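Local coordinates for GMP reductase (Trypanosoma brucei brucei, PDB 6JIG), which probably catalyses the irreversible NADPH-dependent deamination of GMP to IMP, and also binds guanine nucleotides at its paired CBS repeats, apart from the catalytic site, at residues I72-R77 with L230-G236; F97-P102 with L203-T208; A114-N119 with T146-L150; D254-I260 with V284-N290. The protein carries 1 engineered substitution. One frame throughout, in Å; residues are numbered along the deposited sequence.

Contact 1: residues I72-R77 with L230-G236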
# COMPACT_ATOMS: atom_id res chain seq x y z
N ILE A 72 -28.24 29.09 11.33
CA ILE A 72 -28.71 29.72 10.10
C ILE A 72 -27.90 29.17 8.94
O ILE A 72 -26.76 28.71 9.11
CB ILE A 72 -28.62 31.27 10.18
CG1 ILE A 72 -29.55 31.94 9.16
CG2 ILE A 72 -27.17 31.77 9.99
CD1 ILE A 72 -29.64 33.44 9.31
N GLY A 73 -28.49 29.20 7.74
CA GLY A 73 -27.77 28.92 6.51
C GLY A 73 -27.71 30.17 5.65
O GLY A 73 -28.62 31.01 5.71
N ILE A 74 -26.64 30.30 4.87
CA ILE A 74 -26.49 31.38 3.89
C ILE A 74 -26.64 30.77 2.50
O ILE A 74 -25.79 29.98 2.06
CB ILE A 74 -25.15 32.11 4.02
CG1 ILE A 74 -24.89 32.60 5.44
CG2 ILE A 74 -25.08 33.27 3.03
CD1 ILE A 74 -26.00 33.51 6.01
N LEU A 75 -27.72 31.13 1.81
CA LEU A 75 -27.97 30.63 0.46
C LEU A 75 -26.93 31.12 -0.53
O LEU A 75 -26.67 32.33 -0.63
CB LEU A 75 -29.36 31.06 -0.00
CG LEU A 75 -30.53 30.51 0.82
CD1 LEU A 75 -31.86 31.16 0.38
CD2 LEU A 75 -30.62 28.99 0.73
N HIS A 76 -26.35 30.20 -1.30
CA HIS A 76 -25.28 30.56 -2.21
C HIS A 76 -25.86 31.28 -3.44
O HIS A 76 -27.06 31.20 -3.73
CB HIS A 76 -24.50 29.31 -2.63
CG HIS A 76 -25.24 28.44 -3.60
ND1 HIS A 76 -25.17 28.63 -4.97
CD2 HIS A 76 -26.04 27.37 -3.41
CE1 HIS A 76 -25.92 27.73 -5.57
NE2 HIS A 76 -26.46 26.95 -4.65
N ARG A 77 -24.98 32.00 -4.14
CA ARG A 77 -25.36 32.86 -5.26
C ARG A 77 -24.94 32.31 -6.61
O ARG A 77 -25.02 33.02 -7.62
CB ARG A 77 -24.78 34.26 -5.07
CG ARG A 77 -23.25 34.33 -5.26
CD ARG A 77 -22.72 35.73 -5.00
NE ARG A 77 -21.28 35.75 -4.72
CZ ARG A 77 -20.37 36.16 -5.60
NH1 ARG A 77 -20.74 36.58 -6.80
NH2 ARG A 77 -19.08 36.16 -5.27
N LEU A 230 -35.40 31.85 9.91
CA LEU A 230 -34.40 32.81 9.48
C LEU A 230 -33.51 32.22 8.39
O LEU A 230 -33.21 31.03 8.39
CB LEU A 230 -33.49 33.22 10.65
CG LEU A 230 -33.86 34.23 11.73
CD1 LEU A 230 -32.56 34.53 12.52
CD2 LEU A 230 -34.43 35.50 11.15
N VAL A 231 -33.08 33.07 7.46
CA VAL A 231 -32.19 32.63 6.39
C VAL A 231 -31.50 33.85 5.78
O VAL A 231 -32.10 34.91 5.61
CB VAL A 231 -32.97 31.80 5.33
CG1 VAL A 231 -34.10 32.64 4.68
CG2 VAL A 231 -32.02 31.24 4.28
N GLY A 232 -30.22 33.68 5.44
CA GLY A 232 -29.45 34.70 4.75
C GLY A 232 -29.17 34.29 3.31
O GLY A 232 -29.44 33.18 2.88
N ALA A 233 -28.59 35.24 2.57
CA ALA A 233 -28.28 35.02 1.17
C ALA A 233 -27.03 35.81 0.80
O ALA A 233 -26.85 36.94 1.25
CB ALA A 233 -29.46 35.42 0.27
N ALA A 234 -26.17 35.19 -0.03
CA ALA A 234 -24.94 35.80 -0.49
C ALA A 234 -25.17 36.58 -1.78
O ALA A 234 -26.01 36.21 -2.60
CB ALA A 234 -23.86 34.74 -0.74
N VAL A 235 -24.42 37.68 -1.92
CA VAL A 235 -24.33 38.47 -3.14
C VAL A 235 -22.86 38.80 -3.40
O VAL A 235 -22.03 38.78 -2.49
CB VAL A 235 -25.13 39.79 -3.07
CG1 VAL A 235 -26.59 39.50 -2.78
CG2 VAL A 235 -24.51 40.73 -2.02
N GLY A 236 -22.56 39.13 -4.65
CA GLY A 236 -21.25 39.60 -5.05
C GLY A 236 -21.15 41.11 -5.01
O GLY A 236 -21.86 41.78 -4.27
O HOH W 1 -31.29 29.33 7.55

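Contact 2: residues F97-P102 with L203-T208. With 5GP (guanosine-5'-monophosphate), chain C.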
# COMPACT_ATOMS: atom_id res chain seq x y z
N PHE A 97 -46.44 31.37 11.47
CA PHE A 97 -47.56 31.45 12.42
C PHE A 97 -48.81 31.70 11.59
O PHE A 97 -49.66 30.81 11.46
CB PHE A 97 -47.34 32.52 13.48
CG PHE A 97 -48.48 32.62 14.46
CD1 PHE A 97 -48.89 31.50 15.16
CD2 PHE A 97 -49.16 33.81 14.64
CE1 PHE A 97 -49.97 31.57 16.06
CE2 PHE A 97 -50.23 33.88 15.53
CZ PHE A 97 -50.63 32.75 16.24
N LEU A 98 -48.92 32.88 11.00
CA LEU A 98 -49.97 33.17 10.03
C LEU A 98 -49.44 32.85 8.64
O LEU A 98 -48.49 33.49 8.17
CB LEU A 98 -50.41 34.63 10.11
CG LEU A 98 -50.97 35.16 11.43
CD1 LEU A 98 -51.47 36.59 11.23
CD2 LEU A 98 -52.09 34.29 11.93
N ILE A 99 -50.02 31.85 7.99
CA ILE A 99 -49.62 31.51 6.63
C ILE A 99 -50.28 32.50 5.68
O ILE A 99 -51.51 32.56 5.58
CB ILE A 99 -50.01 30.07 6.27
CG1 ILE A 99 -49.40 29.09 7.27
CG2 ILE A 99 -49.56 29.74 4.86
CD1 ILE A 99 -50.04 27.70 7.23
N GLU A 100 -49.46 33.28 4.98
CA GLU A 100 -49.98 34.19 3.98
C GLU A 100 -50.20 33.43 2.68
O GLU A 100 -49.49 32.47 2.37
CB GLU A 100 -49.03 35.37 3.76
CG GLU A 100 -48.90 36.30 4.96
CD GLU A 100 -48.21 37.62 4.63
OE1 GLU A 100 -47.74 37.78 3.48
OE2 GLU A 100 -48.12 38.49 5.52
N SER A 101 -51.20 33.86 1.92
CA SER A 101 -51.58 33.24 0.66
C SER A 101 -51.62 31.71 0.74
O SER A 101 -50.96 31.02 -0.04
CB SER A 101 -50.64 33.69 -0.45
OG SER A 101 -50.55 35.10 -0.47
N PRO A 102 -52.39 31.15 1.67
CA PRO A 102 -52.46 29.69 1.78
C PRO A 102 -52.97 29.09 0.48
O PRO A 102 -53.72 29.72 -0.28
CB PRO A 102 -53.43 29.46 2.94
CG PRO A 102 -54.29 30.67 2.97
CD PRO A 102 -53.40 31.81 2.52
N LEU A 203 -60.80 34.47 2.36
CA LEU A 203 -59.67 33.83 3.04
C LEU A 203 -58.49 34.80 3.13
O LEU A 203 -58.02 35.30 2.10
CB LEU A 203 -59.27 32.57 2.29
CG LEU A 203 -58.05 31.82 2.81
CD1 LEU A 203 -58.31 31.29 4.22
CD2 LEU A 203 -57.73 30.70 1.86
N LEU A 204 -58.00 35.05 4.34
CA LEU A 204 -56.85 35.92 4.55
C LEU A 204 -55.59 35.17 4.98
O LEU A 204 -54.53 35.34 4.37
CB LEU A 204 -57.18 37.00 5.59
CG LEU A 204 -58.38 37.89 5.28
CD1 LEU A 204 -58.63 38.84 6.44
CD2 LEU A 204 -58.15 38.66 3.99
N TYR A 205 -55.68 34.35 6.03
CA TYR A 205 -54.54 33.56 6.50
C TYR A 205 -55.02 32.16 6.86
O TYR A 205 -56.22 31.88 6.89
CB TYR A 205 -53.86 34.18 7.73
CG TYR A 205 -53.43 35.62 7.56
CD1 TYR A 205 -52.25 35.95 6.91
CD2 TYR A 205 -54.21 36.65 8.07
CE1 TYR A 205 -51.87 37.27 6.75
CE2 TYR A 205 -53.83 37.97 7.93
CZ TYR A 205 -52.66 38.28 7.26
OH TYR A 205 -52.31 39.60 7.12
N LEU A 206 -54.06 31.30 7.17
CA LEU A 206 -54.32 30.00 7.76
C LEU A 206 -53.36 29.78 8.91
O LEU A 206 -52.17 30.10 8.80
CB LEU A 206 -54.18 28.88 6.71
CG LEU A 206 -54.23 27.46 7.28
CD1 LEU A 206 -55.66 27.17 7.77
CD2 LEU A 206 -53.77 26.45 6.22
N VAL A 207 -53.88 29.25 10.02
CA VAL A 207 -53.05 28.79 11.13
C VAL A 207 -53.25 27.28 11.27
O VAL A 207 -54.39 26.81 11.32
CB VAL A 207 -53.38 29.51 12.45
CG1 VAL A 207 -52.32 29.19 13.50
CG2 VAL A 207 -53.49 31.02 12.22
N THR A 208 -52.15 26.54 11.33
CA THR A 208 -52.21 25.08 11.41
C THR A 208 -51.68 24.60 12.76
O THR A 208 -50.81 25.22 13.37
CB THR A 208 -51.39 24.42 10.30
OG1 THR A 208 -50.00 24.60 10.56
CG2 THR A 208 -51.72 25.02 8.97
P 5GP C . -49.20 19.85 7.48
O1P 5GP C . -49.74 19.51 8.85
O2P 5GP C . -50.08 20.78 6.67
O3P 5GP C . -48.46 18.74 6.75
O5' 5GP C . -48.04 20.88 7.77
C5' 5GP C . -48.19 22.19 7.27
C4' 5GP C . -46.88 22.91 7.22
O4' 5GP C . -46.76 23.50 5.89
C3' 5GP C . -46.83 24.07 8.21
O3' 5GP C . -45.51 24.25 8.72
C2' 5GP C . -47.26 25.26 7.35
O2' 5GP C . -46.87 26.53 7.82
C1' 5GP C . -46.64 24.90 6.00
N9 5GP C . -47.32 25.55 4.89
C8 5GP C . -46.78 26.52 4.13
N7 5GP C . -47.70 26.95 3.24
C5 5GP C . -48.84 26.27 3.47
C6 5GP C . -50.10 26.30 2.87
O6 5GP C . -50.31 27.09 1.92
N1 5GP C . -51.06 25.49 3.31
C2 5GP C . -50.84 24.63 4.33
N2 5GP C . -51.86 23.84 4.74
N3 5GP C . -49.62 24.57 4.94
C4 5GP C . -48.61 25.38 4.52
O HOH W 2 -49.84 28.18 10.93

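Contact 3: residues A114-N119 with T146-L150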
# COMPACT_ATOMS: atom_id res chain seq x y z
N ALA A 114 -56.59 17.75 -6.53
CA ALA A 114 -56.29 18.00 -5.12
C ALA A 114 -54.92 17.46 -4.75
O ALA A 114 -54.12 18.14 -4.10
CB ALA A 114 -57.38 17.40 -4.24
N TRP A 115 -54.62 16.22 -5.16
CA TRP A 115 -53.31 15.64 -4.87
C TRP A 115 -52.19 16.47 -5.47
O TRP A 115 -51.13 16.63 -4.86
CB TRP A 115 -53.23 14.20 -5.38
CG TRP A 115 -53.89 13.20 -4.50
CD1 TRP A 115 -55.07 12.55 -4.74
CD2 TRP A 115 -53.41 12.71 -3.24
NE1 TRP A 115 -55.35 11.69 -3.70
CE2 TRP A 115 -54.35 11.78 -2.77
CE3 TRP A 115 -52.28 12.98 -2.47
CZ2 TRP A 115 -54.20 11.11 -1.55
CZ3 TRP A 115 -52.13 12.32 -1.26
CH2 TRP A 115 -53.08 11.39 -0.81
N GLU A 116 -52.40 17.00 -6.68
CA GLU A 116 -51.38 17.84 -7.29
C GLU A 116 -51.19 19.14 -6.52
O GLU A 116 -50.05 19.59 -6.33
CB GLU A 116 -51.74 18.13 -8.75
N GLY A 117 -52.28 19.74 -6.04
CA GLY A 117 -52.14 20.94 -5.23
C GLY A 117 -51.45 20.67 -3.90
O GLY A 117 -50.68 21.49 -3.41
N LEU A 118 -51.71 19.51 -3.31
CA LEU A 118 -51.07 19.19 -2.04
C LEU A 118 -49.58 18.98 -2.21
O LEU A 118 -48.81 19.25 -1.28
CB LEU A 118 -51.74 17.96 -1.42
CG LEU A 118 -53.16 18.22 -0.92
CD1 LEU A 118 -53.88 16.90 -0.72
CD2 LEU A 118 -53.16 19.03 0.37
N ASN A 119 -49.14 18.51 -3.37
CA ASN A 119 -47.72 18.34 -3.65
C ASN A 119 -47.15 19.57 -4.35
O ASN A 119 -46.45 19.48 -5.35
CB ASN A 119 -47.49 17.08 -4.47
CG ASN A 119 -48.06 15.86 -3.79
OD1 ASN A 119 -48.87 15.14 -4.38
ND2 ASN A 119 -47.66 15.63 -2.54
N THR A 146 -58.05 17.82 3.04
CA THR A 146 -56.77 17.35 3.56
C THR A 146 -56.36 16.06 2.86
O THR A 146 -57.16 15.43 2.17
CB THR A 146 -56.86 17.11 5.07
OG1 THR A 146 -57.72 15.98 5.31
CG2 THR A 146 -57.45 18.33 5.77
N ARG A 147 -55.09 15.68 3.05
CA ARG A 147 -54.63 14.40 2.52
C ARG A 147 -55.47 13.25 3.05
O ARG A 147 -55.76 12.29 2.33
CB ARG A 147 -53.15 14.16 2.87
CG ARG A 147 -52.16 14.84 1.94
CD ARG A 147 -50.73 14.43 2.25
NE ARG A 147 -49.79 14.95 1.25
CZ ARG A 147 -49.30 16.19 1.28
NH1 ARG A 147 -49.66 17.01 2.25
NH2 ARG A 147 -48.45 16.60 0.34
N HIS A 148 -55.87 13.34 4.32
CA HIS A 148 -56.68 12.30 4.93
C HIS A 148 -58.01 12.12 4.20
O HIS A 148 -58.45 10.99 3.98
CB HIS A 148 -56.91 12.63 6.41
CG HIS A 148 -57.87 11.72 7.10
ND1 HIS A 148 -59.22 11.99 7.21
CD2 HIS A 148 -57.67 10.54 7.75
CE1 HIS A 148 -59.81 11.02 7.88
NE2 HIS A 148 -58.90 10.13 8.22
N ASP A 149 -58.65 13.23 3.80
CA ASP A 149 -59.93 13.15 3.10
C ASP A 149 -59.83 12.52 1.72
O ASP A 149 -60.86 12.11 1.17
CB ASP A 149 -60.54 14.54 2.94
CG ASP A 149 -60.66 15.28 4.23
OD1 ASP A 149 -60.87 14.64 5.28
OD2 ASP A 149 -60.54 16.53 4.20
N LEU A 150 -58.64 12.46 1.13
CA LEU A 150 -58.46 11.89 -0.19
C LEU A 150 -58.06 10.42 -0.17
O LEU A 150 -57.91 9.83 -1.24
CB LEU A 150 -57.39 12.67 -0.97
CG LEU A 150 -57.60 14.16 -1.22
CD1 LEU A 150 -56.41 14.71 -2.00
CD2 LEU A 150 -58.90 14.40 -1.97

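Contact 4: residues D254-I260 with V284-N290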
# COMPACT_ATOMS: atom_id res chain seq x y z
N ASP A 254 -33.18 37.62 5.57
CA ASP A 254 -33.04 38.27 6.87
C ASP A 254 -31.70 38.98 7.04
O ASP A 254 -31.61 39.91 7.84
CB ASP A 254 -33.23 37.23 7.97
CG ASP A 254 -34.62 36.63 7.95
OD1 ASP A 254 -35.56 37.39 8.25
OD2 ASP A 254 -34.78 35.43 7.60
N VAL A 255 -30.68 38.54 6.30
CA VAL A 255 -29.39 39.22 6.22
C VAL A 255 -28.84 38.99 4.83
O VAL A 255 -29.17 38.00 4.16
CB VAL A 255 -28.34 38.72 7.26
CG1 VAL A 255 -28.77 39.04 8.67
CG2 VAL A 255 -28.10 37.22 7.12
N LEU A 256 -28.00 39.91 4.38
CA LEU A 256 -27.25 39.73 3.15
C LEU A 256 -25.78 39.55 3.49
O LEU A 256 -25.27 40.16 4.44
CB LEU A 256 -27.41 40.93 2.22
CG LEU A 256 -28.80 41.17 1.65
CD1 LEU A 256 -28.81 42.48 0.89
CD2 LEU A 256 -29.21 40.01 0.76
N VAL A 257 -25.09 38.73 2.71
CA VAL A 257 -23.66 38.49 2.92
C VAL A 257 -22.93 38.86 1.64
O VAL A 257 -23.03 38.15 0.63
CB VAL A 257 -23.37 37.03 3.31
CG1 VAL A 257 -21.86 36.84 3.54
CG2 VAL A 257 -24.19 36.62 4.54
N VAL A 258 -22.20 39.97 1.67
CA VAL A 258 -21.29 40.34 0.59
C VAL A 258 -20.07 39.44 0.70
O VAL A 258 -19.36 39.48 1.71
CB VAL A 258 -20.87 41.81 0.68
CG1 VAL A 258 -19.87 42.13 -0.41
CG2 VAL A 258 -22.08 42.70 0.59
N ASP A 259 -19.81 38.63 -0.33
CA ASP A 259 -18.82 37.56 -0.20
C ASP A 259 -17.94 37.53 -1.44
O ASP A 259 -18.39 37.12 -2.51
CB ASP A 259 -19.50 36.20 0.02
CG ASP A 259 -18.51 35.14 0.51
OD1 ASP A 259 -17.29 35.42 0.55
OD2 ASP A 259 -18.94 34.02 0.85
N ILE A 260 -16.69 37.96 -1.28
CA ILE A 260 -15.67 37.80 -2.30
C ILE A 260 -14.37 37.38 -1.62
O ILE A 260 -14.17 37.58 -0.42
CB ILE A 260 -15.44 39.07 -3.14
CG1 ILE A 260 -15.09 40.27 -2.26
CG2 ILE A 260 -16.66 39.37 -4.02
CD1 ILE A 260 -14.70 41.48 -3.12
N VAL A 284 -32.01 45.29 6.03
CA VAL A 284 -31.45 44.09 6.64
C VAL A 284 -29.96 44.29 6.89
O VAL A 284 -29.29 45.08 6.22
CB VAL A 284 -31.67 42.81 5.78
CG1 VAL A 284 -33.17 42.59 5.49
CG2 VAL A 284 -30.86 42.86 4.50
N ASP A 285 -29.45 43.57 7.89
CA ASP A 285 -28.03 43.62 8.21
C ASP A 285 -27.19 43.19 7.00
O ASP A 285 -27.55 42.26 6.27
CB ASP A 285 -27.73 42.71 9.39
CG ASP A 285 -28.00 43.37 10.73
OD1 ASP A 285 -28.55 44.50 10.76
OD2 ASP A 285 -27.67 42.75 11.76
N ILE A 286 -26.07 43.88 6.81
CA ILE A 286 -25.14 43.62 5.72
C ILE A 286 -23.86 43.06 6.35
O ILE A 286 -23.16 43.77 7.07
CB ILE A 286 -24.84 44.88 4.91
CG1 ILE A 286 -26.15 45.57 4.46
CG2 ILE A 286 -23.98 44.54 3.69
CD1 ILE A 286 -27.05 44.68 3.63
N ILE A 287 -23.57 41.80 6.05
CA ILE A 287 -22.34 41.12 6.45
C ILE A 287 -21.39 41.15 5.26
O ILE A 287 -21.84 41.10 4.10
CB ILE A 287 -22.64 39.69 6.92
CG1 ILE A 287 -23.62 39.72 8.10
CG2 ILE A 287 -21.33 38.91 7.32
CD1 ILE A 287 -24.21 38.37 8.47
N ALA A 288 -20.09 41.27 5.52
CA ALA A 288 -19.12 41.38 4.43
C ALA A 288 -17.85 40.61 4.77
O ALA A 288 -17.45 40.53 5.93
CB ALA A 288 -18.75 42.83 4.13
N GLY A 289 -17.22 40.07 3.74
CA GLY A 289 -15.96 39.36 3.85
C GLY A 289 -15.50 39.01 2.45
O GLY A 289 -16.15 39.37 1.46
N ASN A 290 -14.38 38.29 2.35
CA ASN A 290 -13.66 37.71 3.49
C ASN A 290 -12.37 38.47 3.79
O ASN A 290 -11.68 38.93 2.87
CB ASN A 290 -13.34 36.24 3.23
CG ASN A 290 -14.44 35.31 3.69
OD1 ASN A 290 -15.61 35.70 3.71
ND2 ASN A 290 -14.07 34.10 4.09
O HOH W 3 -31.26 41.97 9.48

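Contact 1: residues I72-R77 with L230-G236
Ile74, with both chi angles near -60° (mm), fills the space beside Gly232. A beta carbon on Gly232 would lie 2.6 Å from Ile74 CD1, so the bare glycine is what lets the isoleucine fold down here; Ile74 CG2 then reaches Ala234 CB at 4.2 Å. Ile72 is extended (tt) and runs along the backbone, its CD1 4.1 Å from Leu230 CB. Leu75 (mt) takes the other face with Ala233, its CG 3.8 Å from Val231 CG2, and meets Leu88 of helix 81-93. Arg77 leaves with chi1 near +60° and then stretches out, so that its CD packs 3.4 Å from Gly236 N and Gly236 CA lies over one face of the guanidinium. Three backbone bonds hold the strands: Gly232 N to Gly73 O (3.1 Å), Leu75 N to Gly232 O (2.9 Å) and Ala234 N to Leu75 O (3.0 Å). These are the second and third of eight parallel strands closed into a TIM barrel, with Leu75 and Ala233 facing the helices.

Contact 2: residues F97-P102 with L203-T208
This is where the two CBS repeats of the regulatory module meet: a short, weakly bonded strand at about 99-100 runs antiparallel along strand 203-208, whose other neighbour is strand 193-197. Direct backbone pairing is sparse. Ile99 N gives a good bond to Leu206 O (2.9 Å), while the return bond from Leu206 N to Ile99 O is longer, at 3.3 Å; Ile99 O also takes a CA-H...O contact from Tyr205 CA at 3.3 Å. Beyond that pair a water takes over, donating to Phe97 O (2.7 Å) and accepting from Thr208 N (2.9 Å). Other acceptors look elsewhere: Ser101 O to Arg93, Pro102 O to Arg139, Leu98 O to the hydroxyl of Ser96, and the OG1 of Thr208, an N-cap, to Asp211 N at the start of helix 209-216. Within strand 203-208, Leu204 and Tyr205 both face Ile196 of strand 193-197, a classic beta bulge. Leu98 CD1 sits over the Tyr205 ring, 4.1 Å from the centroid, as a CH-pi contact. On the other face, Ile99, Pro102 and Leu206 line the pocket of a bound GMP whose polar atoms bond to Asp211, Ser210 and Arg103, among others. Pro102 CA comes within 3.4 Å of the base's O6, and Ile99 CD1 within 3.4 Å of the ribose O2'.

Contact 3: residues A114-N119 with T146-L150
Leu150 lays its CD1 over the face of the Trp115 indole, 3.5 Å from the centroid of the five-membered ring and only 6° off its normal, a close CH-pi contact. The place is the first CBS repeat, where the turn following strand 141-146 folds back against the end of helix 111-118. Leu150 CD1 is also 3.6 Å from Ala114 CB and from Leu118 CD1, so three side chains, spaced along one side of the helix, receive one leucine. Arg147 covers the end of the helix: its CG lies 3.8 Å from Leu118 CD1, its guanidinium has Leu118 CB over one face, and NH2 gives a weak hydrogen bond to Leu118 O at 3.1 Å. It also passes close to Gly128, a GMP-binding residue, with the nucleotide itself about 5 Å from the arginine side chain between nearest atoms. His148 points away from the helix and packs on Ala192 of a second subunit. The turn carrying Leu150 is held from within by an ST motif, Asp149 N to Thr146 OG1 at 3.3 Å; in addition Thr146 N donates to Asp149 OD2 at 3.0 Å.

Contact 4: residues D254-I260 with V284-N290
Six backbone hydrogen bonds form the ladder: Leu256 N to Asp285 O (3.0 Å), Ile287 N to Leu256 O (2.9 Å), Val258 N to Ile287 O (2.7 Å), Gly289 N to Val258 O (3.0 Å), Ile260 N to Gly289 O (3.1 Å) and Asn290 N to Ile260 O (2.9 Å). At its N-terminal end a water bridges Asp254 O and Asp285 N. These are strands four and five of the TIM barrel, joined as a beta-alpha-beta crossover through helix 266-277. Apolar contacts cover both faces: Leu256 CD1 meets Ile286 CD1 at 3.9 Å on the side facing the helices, whereas Val255 CG2 approaches Ile287 CD1 at 4.3 Å on the inner side, against Leu39. Polar side chains lie at both ends. Asp254 pairs with Lys92 and Asp285 with Asn42; at the C-terminal end, after a cis peptide, Asn290 touches the catalytic-site GMP and bonds to Lys309 and Asp351, while Asp259, predicted to help bind NAD(+), forms a salt bridge with Lys309 and a hydrogen bond with Asn53.

Contacts 1 and 4 are buried neighbours in one barrel wall: strands 232-235 and 255-259 lie side by side, with Ala233 O 2.9 Å from Val257 N. Both rely on regular parallel ladders, with apolar side chains on the two faces. Contacts 2 and 3 belong to the CBS module, inserted between the two strands of contact 1, and their centres lie about 17 Å apart, partly exposed. There the backbone pairing thins out: contact 2 has two bonds, contact 3 has no strand pairing, and its weak hydrogen bond comes from an arginine side chain; both include a leucine methyl over an aromatic ring. Contact 2 lines the regulatory GMP pocket, whereas contact 4 reaches the catalytic one.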